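Local coordinates for protein intracellular protease/amidase (Salmonella enterica subsp. enterica serovar Typhimurium, PDB 4K2H) that is of unknown function, possibly a peptidase, and binds zinc ions between its two subunits, at residues V9-G14 and V71-P76; A20-D25 and G157-F162. The protein carries 1 engineered substitution. All blocks are in the same frame, centred on the assembly; numbering follows the deposited sequence.

Contact 1: V9-G14 and V71-P76; sequences VLLAPG and VLPGGP
L10 lies alongside L72, both side chains pointing the same way, while its backbone N donates a nearly straight bond to V71 O (3.1 Å, 177° at the hydrogen). Outward along L10, CB is 4.0 Å from V71 O. CG, anti to the carbonyl carbon (chi1 -55°), lies beside the backbone N, 3.9 Å from L72 CD2. CD1 presses on the same L72 CD2 at 3.4 Å, tighter than ordinary van der Waals contact. L82, V88 and F91 of the following helices also touch this leucine. Strands 6-11 and 69-72 are adjacent members of the parallel sheet at the centre of the DJ-1/PfpI fold, and V9 and V71 form a parallel bridge with their side chains together on one face, V9 CG2 lying 4.0 Å from V71 CB. Beyond the bridge P73 has no N-H to continue the ladder; its ring turns toward L10 instead, CG and CD each 3.1 Å from L10 O. The chains then bow apart and approach again at G14 and G75, where G14 O comes 3.8 Å from G75 CA. G75 is the N-cap residue of helix 76-83, and E19 OE1 accepts a hydrogen bond from G74 N.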
ATOM      1  N   VAL A   9       2.708  -3.608 -13.836  1.00 26.55           N
ATOM      2  CA  VAL A   9       3.468  -3.467 -12.592  1.00 26.07           C
ATOM      3  C   VAL A   9       4.234  -4.768 -12.461  1.00 26.39           C
ATOM      4  O   VAL A   9       3.640  -5.851 -12.424  1.00 25.65           O
ATOM      5  CB  VAL A   9       2.552  -3.245 -11.377  1.00 26.62           C
ATOM      6  CG1 VAL A   9       3.346  -3.140 -10.068  1.00 26.23           C
ATOM      7  CG2 VAL A   9       1.705  -2.003 -11.570  1.00 26.98           C
ATOM      8  N   LEU A  10       5.555  -4.681 -12.447  1.00 26.45           N
ATOM      9  CA  LEU A  10       6.360  -5.895 -12.401  1.00 26.35           C
ATOM     10  C   LEU A  10       6.570  -6.305 -10.954  1.00 25.32           C
ATOM     11  O   LEU A  10       6.974  -5.504 -10.109  1.00 25.20           O
ATOM     12  CB  LEU A  10       7.720  -5.701 -13.091  1.00 26.39           C
ATOM     13  CG  LEU A  10       7.677  -5.211 -14.540  1.00 26.76           C
ATOM     14  CD1 LEU A  10       9.055  -5.291 -15.156  1.00 26.99           C
ATOM     15  CD2 LEU A  10       6.694  -5.986 -15.390  1.00 27.23           C
ATOM     16  N   LEU A  11       6.314  -7.578 -10.691  1.00 25.20           N
ATOM     17  CA  LEU A  11       6.402  -8.110  -9.344  1.00 23.94           C
ATOM     18  C   LEU A  11       7.434  -9.231  -9.255  1.00 24.09           C
ATOM     19  O   LEU A  11       7.130 -10.358  -9.585  1.00 24.26           O
ATOM     20  CB  LEU A  11       5.035  -8.616  -8.885  1.00 23.38           C
ATOM     21  CG  LEU A  11       3.885  -7.619  -8.800  1.00 23.38           C
ATOM     22  CD1 LEU A  11       2.672  -8.277  -8.146  1.00 23.08           C
ATOM     23  CD2 LEU A  11       4.255  -6.332  -8.058  1.00 23.06           C
ATOM     24  N   ALA A  12       8.631  -8.932  -8.770  1.00 23.82           N
ATOM     25  CA  ALA A  12       9.643  -9.967  -8.560  1.00 24.44           C
ATOM     26  C   ALA A  12       9.619 -10.419  -7.083  1.00 24.55           C
ATOM     27  O   ALA A  12       9.067  -9.718  -6.241  1.00 25.80           O
ATOM     28  CB  ALA A  12      11.015  -9.447  -8.944  1.00 24.51           C
ATOM     29  N   PRO A  13      10.225 -11.579  -6.760  1.00 24.53           N
ATOM     30  CA  PRO A  13      10.207 -11.973  -5.337  1.00 24.92           C
ATOM     31  C   PRO A  13      10.887 -10.921  -4.502  1.00 25.20           C
ATOM     32  O   PRO A  13      11.957 -10.436  -4.886  1.00 25.24           O
ATOM     33  CB  PRO A  13      10.951 -13.346  -5.331  1.00 25.18           C
ATOM     34  CG  PRO A  13      10.657 -13.900  -6.691  1.00 24.67           C
ATOM     35  CD  PRO A  13      10.703 -12.684  -7.609  1.00 24.62           C
ATOM     36  N   GLY A  14      10.259 -10.529  -3.395  1.00 25.12           N
ATOM     37  CA  GLY A  14      10.792  -9.437  -2.590  1.00 25.63           C
ATOM     38  C   GLY A  14      10.412  -8.011  -2.981  1.00 24.73           C
ATOM     39  O   GLY A  14      10.910  -7.077  -2.431  1.00 25.39           O
ATOM     40  N   VAL A  71       5.672   0.059 -14.339  1.00 27.00           N
ATOM     41  CA  VAL A  71       6.108   0.380 -12.980  1.00 26.29           C
ATOM     42  C   VAL A  71       7.110  -0.636 -12.465  1.00 25.42           C
ATOM     43  O   VAL A  71       6.859  -1.843 -12.492  1.00 25.23           O
ATOM     44  CB  VAL A  71       4.916   0.388 -12.018  1.00 25.78           C
ATOM     45  CG1 VAL A  71       5.376   0.691 -10.604  1.00 26.00           C
ATOM     46  CG2 VAL A  71       3.896   1.399 -12.468  1.00 25.75           C
ATOM     47  N   LEU A  72       8.228  -0.143 -11.959  1.00 26.20           N
ATOM     48  CA  LEU A  72       9.263  -0.997 -11.371  1.00 26.53           C
ATOM     49  C   LEU A  72       9.370  -0.707  -9.892  1.00 26.03           C
ATOM     50  O   LEU A  72      10.004   0.255  -9.499  1.00 27.15           O
ATOM     51  CB  LEU A  72      10.602  -0.781 -12.064  1.00 27.50           C
ATOM     52  CG  LEU A  72      10.591  -0.990 -13.579  1.00 27.87           C
ATOM     53  CD1 LEU A  72      11.895  -0.454 -14.141  1.00 29.70           C
ATOM     54  CD2 LEU A  72      10.442  -2.460 -13.928  1.00 28.03           C
ATOM     55  N   PRO A  73       8.688  -1.500  -9.055  1.00 25.89           N
ATOM     56  CA  PRO A  73       8.788  -1.305  -7.599  1.00 25.58           C
ATOM     57  C   PRO A  73      10.192  -1.568  -7.080  1.00 25.32           C
ATOM     58  O   PRO A  73      11.012  -2.123  -7.774  1.00 25.74           O
ATOM     59  CB  PRO A  73       7.800  -2.318  -7.004  1.00 25.86           C
ATOM     60  CG  PRO A  73       7.213  -3.079  -8.133  1.00 26.13           C
ATOM     61  CD  PRO A  73       7.697  -2.516  -9.447  1.00 25.97           C
ATOM     62  N   GLY A  74      10.460  -1.139  -5.861  1.00 25.79           N
ATOM     63  CA  GLY A  74      11.718  -1.396  -5.200  1.00 26.47           C
ATOM     64  C   GLY A  74      11.625  -2.621  -4.330  1.00 27.32           C
ATOM     65  O   GLY A  74      10.970  -3.637  -4.713  1.00 27.82           O
ATOM     66  N   GLY A  75      12.250  -2.518  -3.153  1.00 28.20           N
ATOM     67  CA  GLY A  75      12.564  -3.662  -2.297  1.00 28.80           C
ATOM     68  C   GLY A  75      13.961  -4.201  -2.585  1.00 29.69           C
ATOM     69  O   GLY A  75      14.337  -4.351  -3.752  1.00 30.51           O
ATOM     70  N   PRO A  76      14.748  -4.489  -1.534  1.00 30.71           N
ATOM     71  CA  PRO A  76      16.160  -4.830  -1.777  1.00 31.57           C
ATOM     72  C   PRO A  76      16.333  -6.068  -2.640  1.00 31.74           C
ATOM     73  O   PRO A  76      17.052  -6.002  -3.648  1.00 33.68           O
ATOM     74  CB  PRO A  76      16.752  -5.034  -0.363  1.00 32.39           C
ATOM     75  CG  PRO A  76      15.596  -4.977   0.611  1.00 31.83           C
ATOM     76  CD  PRO A  76      14.433  -4.344  -0.094  1.00 31.01           C
TER

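Contact 2: A20-D25 and G157-F162. With ZN (zinc ion), chain P.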
ATOM      1  N   ALA A  20       4.280  -0.761  -4.704  1.00 27.51           N
ATOM      2  CA  ALA A  20       3.475  -1.344  -5.735  1.00 26.42           C
ATOM      3  C   ALA A  20       1.979  -1.233  -5.487  1.00 26.69           C
ATOM      4  O   ALA A  20       1.210  -0.912  -6.404  1.00 25.85           O
ATOM      5  CB  ALA A  20       3.838  -2.816  -5.909  1.00 25.82           C
ATOM      6  N   ILE A  21       1.535  -1.553  -4.280  1.00 26.81           N
ATOM      7  CA  ILE A  21       0.088  -1.560  -4.041  1.00 28.22           C
ATOM      8  C   ILE A  21      -0.539  -0.161  -4.034  1.00 26.95           C
ATOM      9  O   ILE A  21      -1.648  -0.013  -4.551  1.00 25.95           O
ATOM     10  CB  ILE A  21      -0.312  -2.327  -2.759  1.00 30.19           C
ATOM     11  CG1 ILE A  21      -0.141  -3.845  -2.915  1.00 32.20           C
ATOM     12  CG2 ILE A  21      -1.743  -2.024  -2.372  1.00 30.85           C
ATOM     13  CD1 ILE A  21       0.233  -4.333  -4.307  1.00 33.70           C
ATOM     14  N   VAL A  22       0.138   0.847  -3.468  1.00 26.42           N
ATOM     15  CA  VAL A  22      -0.428   2.209  -3.486  1.00 26.38           C
ATOM     16  C   VAL A  22      -0.528   2.664  -4.946  1.00 26.87           C
ATOM     17  O   VAL A  22      -1.562   3.188  -5.352  1.00 28.22           O
ATOM     18  CB  VAL A  22       0.337   3.215  -2.604  1.00 26.97           C
ATOM     19  CG1 VAL A  22      -0.228   4.633  -2.739  1.00 28.08           C
ATOM     20  CG2 VAL A  22       0.255   2.827  -1.143  1.00 26.86           C
ATOM     21  N   THR A  23       0.495   2.378  -5.762  1.00 26.51           N
ATOM     22  CA  THR A  23       0.488   2.829  -7.149  1.00 25.61           C
ATOM     23  C   THR A  23      -0.648   2.154  -7.902  1.00 26.60           C
ATOM     24  O   THR A  23      -1.363   2.761  -8.707  1.00 25.29           O
ATOM     25  CB  THR A  23       1.815   2.509  -7.869  1.00 25.43           C
ATOM     26  OG1 THR A  23       2.910   3.026  -7.124  1.00 24.69           O
ATOM     27  CG2 THR A  23       1.838   3.130  -9.281  1.00 25.85           C
ATOM     28  N   LEU A  24      -0.806   0.862  -7.648  1.00 26.08           N
ATOM     29  CA  LEU A  24      -1.860   0.125  -8.283  1.00 26.98           C
ATOM     30  C   LEU A  24      -3.240   0.637  -7.849  1.00 27.15           C
ATOM     31  O   LEU A  24      -4.151   0.788  -8.655  1.00 28.24           O
ATOM     32  CB  LEU A  24      -1.670  -1.348  -7.940  1.00 27.64           C
ATOM     33  CG  LEU A  24      -2.679  -2.247  -8.568  1.00 28.08           C
ATOM     34  CD1 LEU A  24      -1.983  -3.563  -8.878  1.00 28.22           C
ATOM     35  CD2 LEU A  24      -3.891  -2.378  -7.649  1.00 28.17           C
ATOM     36  N   ASP A  25      -3.401   0.883  -6.569  1.00 26.84           N
ATOM     37  CA  ASP A  25      -4.672   1.409  -6.064  1.00 27.86           C
ATOM     38  C   ASP A  25      -5.016   2.757  -6.741  1.00 27.61           C
ATOM     39  O   ASP A  25      -6.141   2.983  -7.198  1.00 26.26           O
ATOM     40  CB  ASP A  25      -4.603   1.527  -4.531  1.00 27.16           C
ATOM     41  CG  ASP A  25      -5.652   2.417  -3.951  1.00 28.90           C
ATOM     42  OD1 ASP A  25      -6.589   1.864  -3.370  1.00 30.78           O
ATOM     43  OD2 ASP A  25      -5.552   3.683  -4.002  1.00 29.50           O
ATOM     44  N   GLY A 157       7.638   7.018   1.150  1.00 30.84           N
ATOM     45  CA  GLY A 157       7.035   8.244   1.654  1.00 30.74           C
ATOM     46  C   GLY A 157       6.483   9.109   0.565  1.00 30.40           C
ATOM     47  O   GLY A 157       5.632   9.930   0.808  1.00 32.22           O
ATOM     48  N   HIS A 158       6.960   8.953  -0.652  1.00 30.98           N
ATOM     49  CA  HIS A 158       6.492   9.813  -1.746  1.00 30.75           C
ATOM     50  C   HIS A 158       5.658   9.083  -2.779  1.00 29.39           C
ATOM     51  O   HIS A 158       5.419   9.619  -3.853  1.00 28.54           O
ATOM     52  CB  HIS A 158       7.674  10.457  -2.442  1.00 32.21           C
ATOM     53  CG  HIS A 158       8.510  11.298  -1.546  1.00 33.07           C
ATOM     54  ND1 HIS A 158       8.073  12.499  -1.045  1.00 34.95           N
ATOM     55  CD2 HIS A 158       9.778  11.138  -1.099  1.00 34.46           C
ATOM     56  CE1 HIS A 158       9.023  13.036  -0.302  1.00 36.17           C
ATOM     57  NE2 HIS A 158      10.074  12.236  -0.329  1.00 36.35           N
ATOM     58  N   VAL A 159       5.139   7.906  -2.423  1.00 28.59           N
ATOM     59  CA  VAL A 159       4.464   7.049  -3.384  1.00 28.58           C
ATOM     60  C   VAL A 159       3.178   7.654  -3.943  1.00 29.82           C
ATOM     61  O   VAL A 159       2.861   7.452  -5.101  1.00 28.62           O
ATOM     62  CB  VAL A 159       4.197   5.650  -2.785  1.00 29.22           C
ATOM     63  CG1 VAL A 159       3.112   5.700  -1.710  1.00 29.84           C
ATOM     64  CG2 VAL A 159       3.819   4.675  -3.881  1.00 29.41           C
ATOM     65  N   PHE A 160       2.439   8.412  -3.135  1.00 32.47           N
ATOM     66  CA  PHE A 160       1.224   9.060  -3.636  1.00 32.83           C
ATOM     67  C   PHE A 160       1.580  10.053  -4.728  1.00 34.04           C
ATOM     68  O   PHE A 160       0.962  10.059  -5.800  1.00 33.29           O
ATOM     69  CB  PHE A 160       0.431   9.710  -2.498  1.00 34.38           C
ATOM     70  CG  PHE A 160      -0.302   8.712  -1.615  1.00 35.22           C
ATOM     71  CD1 PHE A 160      -1.387   7.992  -2.107  1.00 34.03           C
ATOM     72  CD2 PHE A 160       0.083   8.513  -0.282  1.00 36.33           C
ATOM     73  CE1 PHE A 160      -2.059   7.078  -1.307  1.00 35.69           C
ATOM     74  CE2 PHE A 160      -0.590   7.603   0.524  1.00 36.35           C
ATOM     75  CZ  PHE A 160      -1.662   6.879   0.012  1.00 35.22           C
ATOM     76  N   ASP A 161       2.603  10.863  -4.473  1.00 35.84           N
ATOM     77  CA  ASP A 161       3.024  11.852  -5.454  0.50 35.77           C
ATOM     78  C   ASP A 161       3.438  11.154  -6.753  1.00 35.19           C
ATOM     79  O   ASP A 161       3.046  11.586  -7.853  1.00 35.46           O
ATOM     80  CB  ASP A 161       4.161  12.723  -4.910  0.50 36.73           C
ATOM     81  CG  ASP A 161       4.386  13.972  -5.746  0.50 37.77           C
ATOM     82  OD1 ASP A 161       3.660  14.140  -6.747  0.50 37.38           O
ATOM     83  OD2 ASP A 161       5.283  14.781  -5.405  0.50 39.63           O
ATOM     84  N   PHE A 162       4.202  10.075  -6.620  1.00 33.08           N
ATOM     85  CA  PHE A 162       4.655   9.269  -7.759  1.00 31.36           C
ATOM     86  C   PHE A 162       3.484   8.726  -8.560  1.00 30.55           C
ATOM     87  O   PHE A 162       3.446   8.861  -9.795  1.00 29.00           O
ATOM     88  CB  PHE A 162       5.570   8.146  -7.245  1.00 30.82           C
ATOM     89  CG  PHE A 162       5.857   7.055  -8.253  1.00 30.77           C
ATOM     90  CD1 PHE A 162       6.894   7.189  -9.179  1.00 31.27           C
ATOM     91  CD2 PHE A 162       5.116   5.877  -8.245  1.00 29.85           C
ATOM     92  CE1 PHE A 162       7.169   6.174 -10.091  1.00 30.05           C
ATOM     93  CE2 PHE A 162       5.396   4.859  -9.143  1.00 30.58           C
ATOM     94  CZ  PHE A 162       6.415   5.023 -10.083  1.00 30.63           C
TER
HETATM   95 ZN    ZN P 201      -7.326  -0.102  -3.397  1.00 34.66          ZN
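V22 and V159 are the residues of helix 17-29 and the first turn of helix 159-171 whose CA atoms come nearest, 6.9 Å apart, each CB turned toward the other segment. H158 is the N-cap residue of the second helix, and its O accepts the bond from F162 N that closes this turn. V22 buries more than any other residue here. CG1, anti to the backbone N (chi1 176°), sits over one face of the F160 ring in a CH-pi contact, 3.8 Å from the centroid, displaced toward the rim and closest to CE1. The same methyl meets V159 CG1 at 3.7 Å. V159 holds that CG1 between its backbone N and carbonyl carbon (chi1 71°), while its CG2 reaches toward T23, 3.8 Å from OG1. F162 completes the group: T23 OG1 lies in the plane of its ring, at the edge, 3.7 Å from CE2. The T23 hydroxyl is hydrogen-bonded to E19 O one turn back in its own helix. D25 turns its carboxylate to a zinc ion, OD1 binding at 2.1 Å with E16, E17 and H49 of the second subunit completing the site, while OD2 forms a salt bridge with R29. Cohesion between the helices rests on apolar and aromatic packing, the hydroxyl being satisfied within its helix and the carboxylate spent on R29 and a metal link between subunits.

In the fold
Both contacts are buried, but they join different layers of one fold, their centres about 13 Å apart. Contact 1 ties two strands inside the parallel sheet, partly through a backbone bond, and no residue of the second subunit touches its segments; contact 2 pairs two helices covering that sheet through side chains alone and lies at the dimer interface, where V22 packs on V22 of the second subunit. Strand 6-11 is followed in the chain by helix 17-29, after a short loop. The contacts meet where A20 CB lies 4.1 Å from P73 CG and T23 CG2 lies 4.2 Å from V71 CG2, so the helix 17-29 side of contact 2 packs directly on the strands of contact 1.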